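Putative pectin lyase (PDB 7CHU) serves as the trimeric tailspike of a deep-sea thermophilic bacteriophage and probably binds, and perhaps degrades, polysaccharide on the surface of its Geobacillus host. Local coordinates at residues L411-N416 with I436-N441; N360-C365 with S388-E393; K148-N153 with D180-D185; Y122-K127 with N155-F160; V217-I222 with S250-F255. All coordinates share one frame; numbering follows the deposited sequence.

Interaction 1. Residues L411-N416 with I436-N441; sequences LALFQN and IQIADN
L411 and L413 join strand 411-415 to strand 436-438 through two antiparallel hydrogen-bonded pairs. L411 gives its N to I438 O at 3.0 Å and takes I438 N on its own O at 2.7 Å. In the second pair L413 N reaches I436 O at 2.8 Å, nearly straight at 169°, and I436 N returns to L413 O at 3.0 Å. Between them A412 and Q437 form the non-hydrogen-bonded pair, where the A412 CB also lies over one face of the F414 ring, 3.9 Å above its plane and toward the rim. With CG beside the backbone N (chi1 -84°), the F414 ring turns its edge to the terminal amide of Q437, nearly coplanar with it. On the other face of the sheet, the I438 CD1 meets CD2 of both L411 and L413, each at 4.3 Å. I436 there packs against I436 of both neighbouring subunits. The pairing belongs to the antiparallel region that follows the parallel beta-helix, where the face carrying L411, L413, I436 and I438 turns to the other two chains of the trimer.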
# COMPACT_ATOMS: atom_id res chain seq x y z
N LEU A 411 22.54 -12.86 -23.16
CA LEU A 411 22.70 -11.86 -22.10
C LEU A 411 23.70 -10.82 -22.59
O LEU A 411 24.83 -11.17 -22.97
CB LEU A 411 23.17 -12.49 -20.80
CG LEU A 411 23.70 -11.58 -19.68
CD1 LEU A 411 22.66 -10.54 -19.28
CD2 LEU A 411 24.13 -12.41 -18.47
N ALA A 412 23.29 -9.56 -22.65
CA ALA A 412 24.13 -8.55 -23.29
C ALA A 412 24.33 -7.32 -22.41
O ALA A 412 23.40 -6.88 -21.71
CB ALA A 412 23.53 -8.14 -24.63
N LEU A 413 25.54 -6.78 -22.47
CA LEU A 413 25.98 -5.61 -21.71
C LEU A 413 26.46 -4.62 -22.76
O LEU A 413 27.57 -4.77 -23.29
CB LEU A 413 27.09 -5.97 -20.73
CG LEU A 413 26.81 -7.03 -19.63
CD1 LEU A 413 25.46 -6.77 -18.99
CD2 LEU A 413 26.91 -8.44 -20.14
N PHE A 414 25.62 -3.63 -23.09
CA PHE A 414 25.85 -2.78 -24.25
C PHE A 414 25.99 -1.33 -23.81
O PHE A 414 25.30 -0.86 -22.90
CB PHE A 414 24.68 -2.87 -25.25
CG PHE A 414 24.75 -4.02 -26.22
CD1 PHE A 414 25.75 -4.99 -26.14
CD2 PHE A 414 23.79 -4.13 -27.22
CE1 PHE A 414 25.79 -6.04 -27.07
CE2 PHE A 414 23.81 -5.18 -28.15
CZ PHE A 414 24.82 -6.13 -28.08
N GLN A 415 26.85 -0.60 -24.52
CA GLN A 415 27.06 0.82 -24.31
C GLN A 415 26.76 1.55 -25.62
O GLN A 415 27.42 1.32 -26.63
CB GLN A 415 28.49 1.09 -23.83
CG GLN A 415 28.77 2.55 -23.54
CD GLN A 415 27.88 3.10 -22.42
OE1 GLN A 415 27.58 2.40 -21.45
NE2 GLN A 415 27.45 4.36 -22.56
N ASN A 416 25.73 2.40 -25.60
CA ASN A 416 25.33 3.23 -26.74
C ASN A 416 24.78 2.41 -27.90
O ASN A 416 24.95 2.78 -29.07
CB ASN A 416 26.48 4.13 -27.24
CG ASN A 416 25.99 5.24 -28.17
OD1 ASN A 416 24.86 5.74 -28.03
ND2 ASN A 416 26.83 5.62 -29.15
N ILE A 436 29.25 -6.53 -24.97
CA ILE A 436 29.48 -7.97 -24.80
C ILE A 436 28.13 -8.67 -24.87
O ILE A 436 27.15 -8.21 -24.26
CB ILE A 436 30.16 -8.26 -23.46
CG1 ILE A 436 31.49 -7.52 -23.35
CG2 ILE A 436 30.37 -9.78 -23.27
CD1 ILE A 436 32.11 -7.65 -21.95
N GLN A 437 28.06 -9.77 -25.61
CA GLN A 437 26.85 -10.58 -25.62
C GLN A 437 27.24 -12.03 -25.37
O GLN A 437 28.19 -12.54 -25.97
CB GLN A 437 26.07 -10.42 -26.93
CG GLN A 437 26.86 -10.67 -28.22
CD GLN A 437 26.09 -10.19 -29.45
OE1 GLN A 437 25.41 -9.16 -29.43
NE2 GLN A 437 26.21 -10.94 -30.54
N ILE A 438 26.52 -12.67 -24.45
CA ILE A 438 26.84 -14.00 -23.93
C ILE A 438 25.75 -14.96 -24.39
O ILE A 438 24.60 -14.85 -23.97
CB ILE A 438 26.97 -13.98 -22.40
CG1 ILE A 438 28.03 -12.95 -21.98
CG2 ILE A 438 27.26 -15.35 -21.85
CD1 ILE A 438 27.97 -12.64 -20.48
N ALA A 439 26.11 -15.90 -25.28
CA ALA A 439 25.15 -16.78 -25.91
C ALA A 439 25.11 -18.13 -25.21
O ALA A 439 25.93 -18.42 -24.33
CB ALA A 439 25.49 -16.96 -27.39
N ASP A 440 24.13 -18.94 -25.57
CA ASP A 440 24.11 -20.35 -25.17
C ASP A 440 24.15 -21.25 -26.40
O ASP A 440 23.42 -22.24 -26.51
CB ASP A 440 22.94 -20.68 -24.23
CG ASP A 440 21.59 -20.17 -24.71
OD1 ASP A 440 21.38 -20.08 -25.94
OD2 ASP A 440 20.72 -19.88 -23.84
N ASN A 441 25.02 -20.91 -27.35
CA ASN A 441 25.33 -21.78 -28.47
C ASN A 441 26.84 -21.73 -28.71
O ASN A 441 27.51 -20.73 -28.39
CB ASN A 441 24.53 -21.41 -29.73
CG ASN A 441 24.94 -20.08 -30.35
OD1 ASN A 441 25.99 -19.98 -30.99
ND2 ASN A 441 24.10 -19.08 -30.21

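Interaction 2. Residues N360-C365 with S388-E393; sequences NVIDGC and SDFIGE
At the ends of the neighbouring parallel strands 361-363 and 385-387, the S388 hydroxyl bonds to the turn of chain that runs from I362 to C365. The C365 N-H points almost straight at S388 OG, 3.1 Å away with an angle of 168° at the hydrogen. The hydroxyl is brought there by a chi1 of -53°, which leaves OG anti to the carbonyl carbon. A direct backbone bond, D389 N to C365 O, is weak at 3.5 Å, and D389 N is also bonded to a water at 2.8 Å. This is a corner of the beta-helix near its end: G364 turns the chain at positive phi toward strand 366-368, whereas from S388 it leaves in a loop, close to where parallel pairing gives way to antiparallel. Beyond S388, the F390 ring closes over the corner. I362 CG2 approaches it at the edge, 3.8 Å from F390 CZ, while C365 CB lies 3.7 Å from that same CZ. C365 O sits above one face, 4.2 Å from the plane and offset toward the rim. The carboxylate of D389 turns to K396 in a salt bridge.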
# COMPACT_ATOMS: atom_id res chain seq x y z
N ASN A 360 14.56 9.93 -12.69
CA ASN A 360 13.36 9.15 -12.50
C ASN A 360 13.70 7.66 -12.57
O ASN A 360 14.68 7.25 -13.20
CB ASN A 360 12.33 9.53 -13.56
CG ASN A 360 12.00 11.00 -13.51
OD1 ASN A 360 11.20 11.43 -12.67
ND2 ASN A 360 12.64 11.79 -14.39
N VAL A 361 12.92 6.84 -11.87
CA VAL A 361 13.12 5.40 -11.82
C VAL A 361 11.86 4.72 -12.33
O VAL A 361 10.75 5.10 -11.93
CB VAL A 361 13.45 4.90 -10.40
CG1 VAL A 361 13.81 3.39 -10.47
CG2 VAL A 361 14.58 5.69 -9.80
N ILE A 362 12.03 3.72 -13.19
CA ILE A 362 10.96 2.82 -13.60
C ILE A 362 11.40 1.43 -13.14
O ILE A 362 12.32 0.85 -13.72
CB ILE A 362 10.73 2.85 -15.12
CG1 ILE A 362 10.30 4.24 -15.59
CG2 ILE A 362 9.76 1.74 -15.51
CD1 ILE A 362 10.47 4.48 -17.08
N ASP A 363 10.74 0.88 -12.13
CA ASP A 363 11.23 -0.31 -11.47
C ASP A 363 10.12 -1.33 -11.21
O ASP A 363 9.06 -0.97 -10.67
CB ASP A 363 11.93 0.07 -10.16
CG ASP A 363 12.49 -1.14 -9.44
OD1 ASP A 363 12.13 -1.36 -8.26
OD2 ASP A 363 13.28 -1.89 -10.06
N GLY A 364 10.36 -2.59 -11.57
CA GLY A 364 9.37 -3.63 -11.34
C GLY A 364 8.08 -3.47 -12.12
O GLY A 364 7.05 -4.02 -11.71
N CYS A 365 8.10 -2.74 -13.22
CA CYS A 365 6.89 -2.50 -14.00
C CYS A 365 6.79 -3.50 -15.14
O CYS A 365 7.77 -4.15 -15.50
CB CYS A 365 6.87 -1.08 -14.58
SG CYS A 365 6.84 0.25 -13.35
N SER A 388 13.07 -3.19 -15.22
CA SER A 388 11.73 -3.74 -15.43
C SER A 388 11.74 -4.63 -16.66
O SER A 388 12.61 -4.52 -17.52
CB SER A 388 10.65 -2.65 -15.63
OG SER A 388 10.67 -1.71 -14.59
N ASP A 389 10.72 -5.48 -16.78
CA ASP A 389 10.60 -6.39 -17.93
C ASP A 389 9.24 -6.18 -18.59
O ASP A 389 8.22 -6.65 -18.08
CB ASP A 389 10.80 -7.84 -17.52
CG ASP A 389 11.12 -8.75 -18.72
OD1 ASP A 389 11.03 -8.31 -19.88
OD2 ASP A 389 11.46 -9.92 -18.47
N PHE A 390 9.25 -5.48 -19.71
CA PHE A 390 8.07 -5.18 -20.50
C PHE A 390 7.98 -6.13 -21.70
O PHE A 390 9.01 -6.56 -22.24
CB PHE A 390 8.09 -3.74 -21.03
CG PHE A 390 8.11 -2.67 -19.96
CD1 PHE A 390 9.30 -2.09 -19.57
CD2 PHE A 390 6.93 -2.22 -19.38
CE1 PHE A 390 9.33 -1.07 -18.61
CE2 PHE A 390 6.96 -1.21 -18.41
CZ PHE A 390 8.15 -0.64 -18.03
N ILE A 391 6.76 -6.40 -22.14
CA ILE A 391 6.58 -7.14 -23.39
C ILE A 391 7.03 -6.26 -24.55
O ILE A 391 6.62 -5.10 -24.67
CB ILE A 391 5.12 -7.57 -23.54
CG1 ILE A 391 4.76 -8.63 -22.48
CG2 ILE A 391 4.85 -8.09 -24.96
CD1 ILE A 391 3.26 -8.95 -22.41
N GLY A 392 7.88 -6.81 -25.41
CA GLY A 392 8.35 -6.06 -26.57
C GLY A 392 9.49 -5.10 -26.31
O GLY A 392 9.74 -4.21 -27.15
N GLU A 393 10.19 -5.24 -25.19
CA GLU A 393 11.34 -4.39 -24.88
C GLU A 393 12.49 -5.27 -24.42
O GLU A 393 12.38 -6.01 -23.43
CB GLU A 393 10.98 -3.33 -23.84
CG GLU A 393 12.18 -2.51 -23.34
CD GLU A 393 12.94 -1.79 -24.44
OE1 GLU A 393 12.35 -0.88 -25.08
OE2 GLU A 393 14.13 -2.11 -24.67
O HOH W 1 9.26 -5.77 -14.45

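Interaction 3. Residues K148-N153 with D180-D185; sequences KSTITN and DGQNND
K148 and D180 form a parallel beta bridge between adjacent coils of the pectate lyase-like beta-helix, and the contact continues past the strand ends into the turns. S149 N donates to D180 O at 2.9 Å, virtually straight at 176°. The side chains of the bridged pair lie on the same face, where the K148 NZ makes a salt bridge to D180 OD2 at 3.0 Å, meeting it on the anti side and 20° out of the carboxylate plane. The other oxygen, OD1, accepts from Q182 N in an Asx turn, which fixes the rotation of the carboxylate. Q182 is the second residue of a type I' turn from G181 to N184, and its extended side chain crosses that of K148 at about a right angle. Its NE2 reaches S149 O at 2.7 Å from above the carbonyl plane. S149 is held in turn, its OG accepting from I151 N at 3.0 Å in an ST turn. At the far end D185 OD1 is bonded to N209, while a water links T152 O, 2.7 Å away, to D185 OD2 at 3.3 Å.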
# COMPACT_ATOMS: atom_id res chain seq x y z
N LYS A 148 -26.16 17.24 -5.92
CA LYS A 148 -26.45 17.42 -7.33
C LYS A 148 -26.29 18.90 -7.69
O LYS A 148 -27.11 19.73 -7.29
CB LYS A 148 -27.86 16.95 -7.67
CG LYS A 148 -28.07 15.45 -7.41
CD LYS A 148 -27.77 14.58 -8.60
CE LYS A 148 -28.25 13.14 -8.35
NZ LYS A 148 -27.85 12.23 -9.47
N SER A 149 -25.26 19.22 -8.45
CA SER A 149 -24.96 20.62 -8.76
C SER A 149 -25.75 21.10 -9.97
O SER A 149 -25.87 20.38 -10.97
CB SER A 149 -23.47 20.79 -9.05
OG SER A 149 -23.14 22.16 -9.24
N THR A 150 -26.22 22.34 -9.91
CA THR A 150 -26.67 23.05 -11.10
C THR A 150 -25.78 24.24 -11.41
O THR A 150 -26.16 25.11 -12.19
CB THR A 150 -28.11 23.54 -10.96
OG1 THR A 150 -28.15 24.61 -10.01
CG2 THR A 150 -29.04 22.41 -10.50
N ILE A 151 -24.61 24.32 -10.76
CA ILE A 151 -23.70 25.43 -10.97
C ILE A 151 -23.11 25.36 -12.38
O ILE A 151 -22.59 24.31 -12.80
CB ILE A 151 -22.59 25.41 -9.91
CG1 ILE A 151 -23.21 25.55 -8.51
CG2 ILE A 151 -21.53 26.45 -10.19
CD1 ILE A 151 -22.18 25.43 -7.41
N THR A 152 -23.18 26.47 -13.11
CA THR A 152 -22.65 26.53 -14.47
C THR A 152 -21.63 27.63 -14.68
O THR A 152 -21.20 27.83 -15.83
CB THR A 152 -23.78 26.74 -15.50
OG1 THR A 152 -24.44 27.99 -15.22
CG2 THR A 152 -24.79 25.60 -15.46
N ASN A 153 -21.25 28.37 -13.65
CA ASN A 153 -20.35 29.51 -13.83
C ASN A 153 -18.90 29.16 -13.54
O ASN A 153 -18.07 30.06 -13.36
CB ASN A 153 -20.79 30.70 -12.97
CG ASN A 153 -20.78 30.36 -11.49
OD1 ASN A 153 -20.30 29.30 -11.09
ND2 ASN A 153 -21.32 31.24 -10.68
N ASP A 180 -22.04 15.31 -7.72
CA ASP A 180 -22.42 15.01 -9.10
C ASP A 180 -22.68 16.33 -9.82
O ASP A 180 -23.67 17.02 -9.53
CB ASP A 180 -23.65 14.10 -9.12
CG ASP A 180 -24.16 13.80 -10.53
OD1 ASP A 180 -23.59 14.30 -11.55
OD2 ASP A 180 -25.17 13.05 -10.61
N GLY A 181 -21.78 16.68 -10.76
CA GLY A 181 -21.86 17.94 -11.48
C GLY A 181 -22.92 17.99 -12.56
O GLY A 181 -23.18 19.06 -13.11
N GLN A 182 -23.52 16.84 -12.87
CA GLN A 182 -24.60 16.73 -13.86
C GLN A 182 -24.17 17.30 -15.22
O GLN A 182 -24.98 17.84 -15.97
CB GLN A 182 -25.89 17.40 -13.38
CG GLN A 182 -26.37 16.88 -12.00
CD GLN A 182 -27.77 17.35 -11.63
OE1 GLN A 182 -28.73 16.62 -11.85
NE2 GLN A 182 -27.90 18.54 -11.04
N ASN A 183 -22.87 17.16 -15.53
CA ASN A 183 -22.29 17.66 -16.78
C ASN A 183 -22.34 19.17 -16.89
O ASN A 183 -22.12 19.72 -17.97
CB ASN A 183 -22.95 17.01 -18.00
CG ASN A 183 -22.71 15.52 -18.05
OD1 ASN A 183 -23.64 14.72 -18.17
ND2 ASN A 183 -21.46 15.13 -17.91
N ASN A 184 -22.60 19.85 -15.78
CA ASN A 184 -22.56 21.31 -15.77
C ASN A 184 -21.13 21.82 -15.64
O ASN A 184 -20.21 21.10 -15.22
CB ASN A 184 -23.42 21.85 -14.64
CG ASN A 184 -24.89 21.55 -14.85
OD1 ASN A 184 -25.57 21.04 -13.96
ND2 ASN A 184 -25.37 21.85 -16.03
N ASP A 185 -20.94 23.09 -16.00
CA ASP A 185 -19.63 23.74 -15.87
C ASP A 185 -19.43 24.19 -14.43
O ASP A 185 -19.62 25.36 -14.06
CB ASP A 185 -19.50 24.91 -16.83
CG ASP A 185 -18.12 25.54 -16.80
OD1 ASP A 185 -17.21 25.02 -16.10
OD2 ASP A 185 -17.95 26.57 -17.47
O HOH W 2 -20.68 28.14 -18.45

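Interaction 4. Residues Y122-K127 with N155-F160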
# COMPACT_ATOMS: atom_id res chain seq x y z
N TYR A 122 -29.09 16.22 -2.70
CA TYR A 122 -29.07 17.62 -2.28
C TYR A 122 -28.80 18.52 -3.49
O TYR A 122 -27.67 18.59 -3.98
CB TYR A 122 -28.01 17.83 -1.20
CG TYR A 122 -28.30 17.06 0.08
CD1 TYR A 122 -27.98 15.72 0.19
CD2 TYR A 122 -28.93 17.69 1.15
CE1 TYR A 122 -28.26 15.02 1.34
CE2 TYR A 122 -29.22 16.99 2.33
CZ TYR A 122 -28.86 15.65 2.41
OH TYR A 122 -29.12 14.92 3.53
N LYS A 123 -29.84 19.19 -3.97
CA LYS A 123 -29.67 20.13 -5.07
C LYS A 123 -28.91 21.36 -4.57
O LYS A 123 -29.34 22.01 -3.61
CB LYS A 123 -31.01 20.55 -5.65
CG LYS A 123 -30.85 21.49 -6.83
CD LYS A 123 -32.10 21.52 -7.68
CE LYS A 123 -32.98 22.67 -7.29
NZ LYS A 123 -34.07 22.89 -8.29
N VAL A 124 -27.79 21.68 -5.21
CA VAL A 124 -26.95 22.81 -4.82
C VAL A 124 -26.78 23.70 -6.05
O VAL A 124 -26.38 23.22 -7.11
CB VAL A 124 -25.59 22.36 -4.28
CG1 VAL A 124 -24.63 23.56 -4.21
CG2 VAL A 124 -25.75 21.74 -2.90
N THR A 125 -27.09 25.00 -5.89
CA THR A 125 -27.17 25.92 -7.02
C THR A 125 -26.11 27.01 -7.00
O THR A 125 -26.02 27.77 -7.97
CB THR A 125 -28.55 26.60 -7.07
OG1 THR A 125 -28.75 27.37 -5.88
CG2 THR A 125 -29.66 25.55 -7.18
N SER A 126 -25.31 27.10 -5.95
CA SER A 126 -24.21 28.04 -5.94
C SER A 126 -23.18 27.53 -4.94
O SER A 126 -23.47 26.66 -4.11
CB SER A 126 -24.65 29.47 -5.61
OG SER A 126 -25.05 29.60 -4.26
N LYS A 127 -21.99 28.10 -5.05
CA LYS A 127 -20.81 27.62 -4.33
C LYS A 127 -21.07 27.59 -2.83
O LYS A 127 -21.60 28.55 -2.26
CB LYS A 127 -19.64 28.55 -4.66
CG LYS A 127 -18.37 28.27 -3.90
CD LYS A 127 -17.28 29.30 -4.26
CE LYS A 127 -17.63 30.73 -3.84
NZ LYS A 127 -16.42 31.61 -3.97
N ASN A 155 -17.72 27.76 -10.87
CA ASN A 155 -17.40 27.71 -9.45
C ASN A 155 -17.43 26.28 -8.93
O ASN A 155 -18.04 25.40 -9.54
CB ASN A 155 -18.39 28.55 -8.64
CG ASN A 155 -17.94 30.00 -8.47
OD1 ASN A 155 -16.80 30.35 -8.76
ND2 ASN A 155 -18.84 30.85 -7.99
N PRO A 156 -16.78 26.03 -7.80
CA PRO A 156 -16.87 24.70 -7.18
C PRO A 156 -18.18 24.52 -6.42
O PRO A 156 -18.83 25.48 -6.02
CB PRO A 156 -15.67 24.66 -6.23
CG PRO A 156 -15.35 26.10 -5.95
CD PRO A 156 -15.72 26.86 -7.19
N VAL A 157 -18.56 23.24 -6.25
CA VAL A 157 -19.69 22.92 -5.38
C VAL A 157 -19.31 23.16 -3.93
O VAL A 157 -20.00 23.87 -3.19
CB VAL A 157 -20.15 21.46 -5.60
CG1 VAL A 157 -21.33 21.14 -4.71
CG2 VAL A 157 -20.54 21.23 -7.03
N PHE A 158 -18.17 22.59 -3.51
CA PHE A 158 -17.60 22.84 -2.19
C PHE A 158 -16.25 23.52 -2.39
O PHE A 158 -15.34 22.92 -2.97
CB PHE A 158 -17.39 21.54 -1.40
CG PHE A 158 -18.66 20.88 -0.96
CD1 PHE A 158 -19.60 21.58 -0.21
CD2 PHE A 158 -18.89 19.55 -1.27
CE1 PHE A 158 -20.76 20.95 0.22
CE2 PHE A 158 -20.05 18.92 -0.84
CZ PHE A 158 -20.98 19.61 -0.11
N GLU A 159 -16.10 24.73 -1.83
CA GLU A 159 -14.84 25.45 -1.82
C GLU A 159 -14.26 25.43 -0.41
O GLU A 159 -14.85 26.02 0.51
CB GLU A 159 -15.03 26.90 -2.31
CG GLU A 159 -13.70 27.65 -2.51
CD GLU A 159 -13.86 29.17 -2.78
OE1 GLU A 159 -14.79 29.82 -2.23
OE2 GLU A 159 -13.03 29.74 -3.52
N PHE A 160 -13.11 24.78 -0.24
CA PHE A 160 -12.33 24.82 0.99
C PHE A 160 -11.17 25.79 0.74
O PHE A 160 -10.32 25.52 -0.10
CB PHE A 160 -11.76 23.44 1.39
CG PHE A 160 -12.80 22.38 1.71
CD1 PHE A 160 -13.45 21.70 0.69
CD2 PHE A 160 -13.09 22.05 3.04
CE1 PHE A 160 -14.39 20.71 0.99
CE2 PHE A 160 -14.01 21.07 3.35
CZ PHE A 160 -14.68 20.41 2.32
O HOH W 3 -21.73 30.07 -7.54
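K127 and E159 join in a salt bridge, NZ to OE1 at 3.0 Å, with the ammonium meeting the oxygen from above the carboxylate plane, 43° out of it. The lysine's methylenes touch the second segment on the way. Its CB and CG each come within 3.5 Å of P156 O, its CD lies 4.1 Å from P156 CG, and the same CD is 3.3 Å from E159 OE1. The first two torsions are extended (chi1 175°); the single bend comes at chi3, 64°, which sets CE to one side. E159 answers with an extended chain that crosses the lysine obliquely, so methylenes and charged ends are both in touch.

A second polar link runs through a water, which accepts from K127 N at 3.2 Å and from N155 ND2 at 3.0 Å. Deeper in, V124 CG1 meets V157 CG1 at 4.1 Å; V157 also packs on I147 and S149 of strand 145-149, while P156 leans on I187 and S190 of strand 187-195. The segment 155-160 bends at V157 and F158, a corner of the beta-helix, and K127 leads into strand 128-130, which pairs in parallel with 156-160. A partly exposed salt bridge and a water link thus lie beside a buried valine contact, so that polar and apolar contacts both join 122-127 to 155-160.

Interaction 5. Residues V217-I222 with S250-F255; sequences VWDTNI and SNRLLF
R252 crosses D219 obliquely at a corner where two parallel strands of the beta-helix, 220-222 and 251-255, run in register. Starting at its base, R252 CB is 3.5 Å from D219 OD1 and CG is 3.6 Å from that same oxygen. Bends at chi2 (-67°) and chi3 (-64°) then fold the chain, and NE donates to a water at 2.7 Å that gives a proton to D219 OD1 at 2.8 Å, so the opposite charges are bridged rather than in direct contact. The guanidinium rests with its centre over L254 CD1, 3.6 Å from the plane, and its NH2 bonds to G286 O of the third subunit; K288 of that subunit forms a salt bridge with D219. D219, where the chain turns a corner, and R252 opposite it both have positive phi. Behind them T220 N to R252 O, L254 N to T220 O and I222 N to L254 O bond the strands. N251 ND2, itself bonded to N249, sits over one face of W218, 3.3 Å from CD1. V217 CG1 packs tightly on L253 CD2 at 3.5 Å, and I222 CD1 makes an off-centre CH-pi contact with F255, 4.1 Å from its ring centroid.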
# COMPACT_ATOMS: atom_id res chain seq x y z
N VAL A 217 -1.73 22.74 -1.53
CA VAL A 217 -2.27 21.88 -0.47
C VAL A 217 -1.16 20.98 0.04
O VAL A 217 -0.42 20.39 -0.76
CB VAL A 217 -3.48 21.07 -0.96
CG1 VAL A 217 -3.87 20.02 0.09
CG2 VAL A 217 -4.65 22.01 -1.23
N TRP A 218 -1.03 20.89 1.36
CA TRP A 218 0.04 20.17 2.04
C TRP A 218 -0.51 19.02 2.88
O TRP A 218 -1.55 19.15 3.54
CB TRP A 218 0.83 21.08 2.96
CG TRP A 218 1.38 22.30 2.35
CD1 TRP A 218 1.49 22.59 1.01
CD2 TRP A 218 1.97 23.40 3.05
NE1 TRP A 218 2.10 23.81 0.85
CE2 TRP A 218 2.39 24.34 2.08
CE3 TRP A 218 2.17 23.70 4.40
CZ2 TRP A 218 3.00 25.55 2.42
CZ3 TRP A 218 2.77 24.92 4.74
CH2 TRP A 218 3.17 25.82 3.76
N ASP A 219 0.22 17.91 2.89
CA ASP A 219 0.08 16.86 3.92
C ASP A 219 -1.35 16.36 4.03
O ASP A 219 -1.94 16.30 5.11
CB ASP A 219 0.58 17.37 5.28
CG ASP A 219 2.05 17.79 5.27
OD1 ASP A 219 2.93 16.93 5.03
OD2 ASP A 219 2.37 18.96 5.55
N THR A 220 -1.93 15.98 2.90
CA THR A 220 -3.33 15.60 2.85
C THR A 220 -3.49 14.18 2.30
O THR A 220 -2.95 13.86 1.24
CB THR A 220 -4.08 16.66 2.02
OG1 THR A 220 -4.04 17.87 2.78
CG2 THR A 220 -5.52 16.27 1.75
N ASN A 221 -4.22 13.34 3.04
CA ASN A 221 -4.47 11.96 2.67
C ASN A 221 -5.84 11.84 2.01
O ASN A 221 -6.84 12.34 2.53
CB ASN A 221 -4.44 11.02 3.87
CG ASN A 221 -3.08 10.92 4.51
OD1 ASN A 221 -2.08 11.30 3.91
ND2 ASN A 221 -3.04 10.42 5.73
N ILE A 222 -5.88 11.15 0.88
CA ILE A 222 -7.10 10.95 0.10
C ILE A 222 -7.20 9.47 -0.21
O ILE A 222 -6.46 8.96 -1.05
CB ILE A 222 -7.11 11.80 -1.18
CG1 ILE A 222 -7.02 13.29 -0.82
CG2 ILE A 222 -8.37 11.51 -2.02
CD1 ILE A 222 -6.66 14.18 -1.99
N SER A 250 2.13 22.38 -3.96
CA SER A 250 1.38 21.27 -3.37
C SER A 250 2.36 20.14 -3.10
O SER A 250 3.19 19.82 -3.95
CB SER A 250 0.26 20.80 -4.31
OG SER A 250 -0.83 21.73 -4.32
N ASN A 251 2.28 19.55 -1.92
CA ASN A 251 3.21 18.49 -1.57
C ASN A 251 2.56 17.55 -0.55
O ASN A 251 1.63 17.94 0.17
CB ASN A 251 4.54 19.06 -1.04
CG ASN A 251 4.40 19.70 0.31
OD1 ASN A 251 4.33 19.00 1.31
ND2 ASN A 251 4.30 21.04 0.34
N ARG A 252 3.04 16.31 -0.52
CA ARG A 252 2.53 15.29 0.39
C ARG A 252 1.02 15.09 0.25
O ARG A 252 0.31 14.90 1.24
CB ARG A 252 2.93 15.62 1.83
CG ARG A 252 4.40 15.33 2.13
CD ARG A 252 4.68 13.82 2.06
NE ARG A 252 3.96 13.11 3.11
CZ ARG A 252 3.94 11.78 3.25
NH1 ARG A 252 4.63 11.02 2.42
NH2 ARG A 252 3.25 11.22 4.25
N LEU A 253 0.53 15.17 -0.98
CA LEU A 253 -0.81 14.67 -1.31
C LEU A 253 -0.72 13.17 -1.53
O LEU A 253 -0.02 12.73 -2.46
CB LEU A 253 -1.34 15.34 -2.57
CG LEU A 253 -1.44 16.88 -2.65
CD1 LEU A 253 -1.81 17.30 -4.07
CD2 LEU A 253 -2.47 17.36 -1.69
N LEU A 254 -1.43 12.38 -0.73
CA LEU A 254 -1.38 10.92 -0.81
C LEU A 254 -2.73 10.40 -1.29
O LEU A 254 -3.71 10.43 -0.54
CB LEU A 254 -1.00 10.29 0.53
CG LEU A 254 0.51 10.06 0.73
CD1 LEU A 254 1.34 11.36 0.79
CD2 LEU A 254 0.81 9.18 1.95
N PHE A 255 -2.77 9.92 -2.53
CA PHE A 255 -3.95 9.28 -3.09
C PHE A 255 -3.78 7.77 -2.92
O PHE A 255 -2.82 7.20 -3.45
CB PHE A 255 -4.14 9.64 -4.57
CG PHE A 255 -4.33 11.12 -4.83
CD1 PHE A 255 -3.25 11.98 -4.84
CD2 PHE A 255 -5.59 11.62 -5.10
CE1 PHE A 255 -3.42 13.34 -5.12
CE2 PHE A 255 -5.78 12.98 -5.36
CZ PHE A 255 -4.70 13.84 -5.35
O HOH W 4 2.38 14.19 5.06
O HOH W 5 4.37 19.98 3.83
O HOH W 6 0.03 13.32 3.54
O HOH W 7 0.59 11.91 5.91

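From the N terminus, interaction 4 comes first, bringing 122-127 to 155-160. Interaction 3 starts inside that loop and ends beyond it at 180-185, so the two cross. They touch as well, with K148 N 2.8 Å from Y122 O, because strands 120-124 and 145-149 are neighbours on adjacent coils. After that the contacts run in series. Interaction 5 closes a 27-residue loop near the middle of the chain, interaction 2 a 22-residue loop further on in the beta-helix, and interaction 1 a 19-residue loop in the antiparallel region that follows. Interactions 4 and 1 have centres about 61 Å apart, and interactions 5, 2 and 1 all meet the third subunit.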